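Local coordinates for protein esterase (uncultured bacterium pCosCE1, PDB 7ATL) that hydrolyses carboxylic esters as a family VIII carboxylesterase and also shows promiscuous acyltransferase activity, at residues V29-A33 against A271-L275. Residues are numbered along the deposited sequence; the frame is centred on the assembly and turned at random.
Sequences VVLIA and ADDVL
Leu31 reaches from the strand onto the first turn of the helix and makes the largest single contribution to this contact. With CG anti to its carbonyl carbon (chi1 -56°), the side chain extends against the backbone joining Ala271 and Asp272. Leu31 CD1 lies 3.7 Å from Ala271 CB. The same methyl also meets the Asp272 carboxylate, the two side chains crossing at about a right angle, with Leu31 CD1 3.4 Å from Asp272 OD1. That is a van der Waals contact; the charge of Asp272 is answered by a salt bridge from OD1 to Arg57, a residue that the Leu31 side chain also touches.

Two neighbours on the same strand face extend the packing. Toward the start of the strand, Val29 CG1 presses on Ala271 CB at 3.5 Å, so this methyl is touched by both Val29 and Leu31, from directions roughly at right angles. One helical turn on, Leu275 spreads its two methyls along the strand: Leu275 CD2 lies 4.0 Å from Leu31 CB, and Leu275 CD1 4.2 Å from Ala33 CB. No hydrogen bond links the segments, which run at 30° to one another.

On the neighbouring strand 355-361 of the same sheet, Val358 and Leu360 extend the surface that Ala271 packs on, while Tyr372 and Val380 of helix 372-381 cover Val30 and Ile32 on the opposite sheet face. A central antiparallel sheet packed between helices in this way is characteristic of the serine beta-lactamase fold.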
loop_
_atom_site.group_PDB
_atom_site.type_symbol
_atom_site.label_atom_id
_atom_site.label_comp_id
_atom_site.label_asym_id
_atom_site.label_seq_id
_atom_site.Cartn_x
_atom_site.Cartn_y
_atom_site.Cartn_z
ATOM N N VAL A 29 12.498 0.483 -9.883
ATOM C CA VAL A 29 12.020 -0.514 -10.872
ATOM C C VAL A 29 10.624 -0.080 -11.312
ATOM O O VAL A 29 9.772 0.058 -10.434
ATOM C CB VAL A 29 12.016 -1.914 -10.254
ATOM C CG1 VAL A 29 11.487 -2.945 -11.239
ATOM C CG2 VAL A 29 13.397 -2.283 -9.755
ATOM N N VAL A 30 10.429 0.175 -12.603
ATOM C CA VAL A 30 9.141 0.625 -13.208
ATOM C C VAL A 30 8.691 -0.395 -14.265
ATOM O O VAL A 30 9.461 -0.652 -15.198
ATOM C CB VAL A 30 9.274 2.024 -13.829
ATOM C CG1 VAL A 30 8.029 2.394 -14.611
ATOM C CG2 VAL A 30 9.594 3.091 -12.792
ATOM N N LEU A 31 7.481 -0.930 -14.119
ATOM C CA LEU A 31 6.854 -1.925 -15.034
ATOM C C LEU A 31 5.543 -1.343 -15.603
ATOM O O LEU A 31 4.744 -0.727 -14.840
ATOM C CB LEU A 31 6.575 -3.212 -14.258
ATOM C CG LEU A 31 7.764 -3.878 -13.559
ATOM C CD1 LEU A 31 7.357 -5.222 -12.952
ATOM C CD2 LEU A 31 8.944 -4.087 -14.490
ATOM N N ILE A 32 5.313 -1.497 -16.906
ATOM C CA ILE A 32 4.042 -1.081 -17.565
ATOM C C ILE A 32 3.535 -2.241 -18.422
ATOM O O ILE A 32 4.331 -2.780 -19.228
ATOM C CB ILE A 32 4.221 0.202 -18.393
ATOM C CG1 ILE A 32 4.779 1.340 -17.544
ATOM C CG2 ILE A 32 2.911 0.577 -19.072
ATOM C CD1 ILE A 32 5.621 2.305 -18.331
ATOM N N ALA A 33 2.263 -2.598 -18.229
ATOM C CA ALA A 33 1.515 -3.588 -19.028
ATOM C C ALA A 33 0.409 -2.857 -19.787
ATOM O O ALA A 33 -0.132 -1.868 -19.244
ATOM C CB ALA A 33 0.948 -4.651 -18.120
ATOM N N ALA A 271 8.666 -5.850 -7.879
ATOM C CA ALA A 271 7.762 -5.104 -8.775
ATOM C C ALA A 271 6.876 -6.084 -9.565
ATOM O O ALA A 271 5.666 -5.831 -9.647
ATOM C CB ALA A 271 8.594 -4.206 -9.661
ATOM N N ASP A 272 7.428 -7.184 -10.084
ATOM C CA ASP A 272 6.670 -8.139 -10.941
ATOM C C ASP A 272 5.548 -8.792 -10.147
ATOM O O ASP A 272 4.508 -9.097 -10.774
ATOM C CB ASP A 272 7.553 -9.220 -11.568
ATOM C CG ASP A 272 8.308 -8.646 -12.747
ATOM O OD1 ASP A 272 7.686 -8.514 -13.786
ATOM O OD2 ASP A 272 9.475 -8.225 -12.577
ATOM N N ASP A 273 5.751 -9.047 -8.852
ATOM C CA ASP A 273 4.687 -9.623 -7.990
ATOM C C ASP A 273 3.604 -8.547 -7.868
ATOM O O ASP A 273 2.450 -8.871 -8.039
ATOM C CB ASP A 273 5.219 -10.168 -6.658
ATOM C CG ASP A 273 5.918 -11.533 -6.695
ATOM O OD1 ASP A 273 5.786 -12.280 -7.692
ATOM O OD2 ASP A 273 6.591 -11.848 -5.705
ATOM N N VAL A 274 3.964 -7.281 -7.716
ATOM C CA VAL A 274 2.964 -6.180 -7.580
ATOM C C VAL A 274 2.180 -6.042 -8.891
ATOM O O VAL A 274 0.970 -5.753 -8.831
ATOM C CB VAL A 274 3.652 -4.863 -7.171
ATOM C CG1 VAL A 274 2.699 -3.671 -7.163
ATOM C CG2 VAL A 274 4.345 -5.008 -5.825
ATOM N N LEU A 275 2.832 -6.236 -10.036
ATOM C CA LEU A 275 2.173 -6.081 -11.352
ATOM C C LEU A 275 1.139 -7.192 -11.523
ATOM O O LEU A 275 0.066 -6.897 -12.075
ATOM C CB LEU A 275 3.207 -6.122 -12.476
ATOM C CG LEU A 275 2.608 -5.978 -13.876
ATOM C CD1 LEU A 275 1.733 -4.738 -13.976
ATOM C CD2 LEU A 275 3.696 -5.919 -14.925
#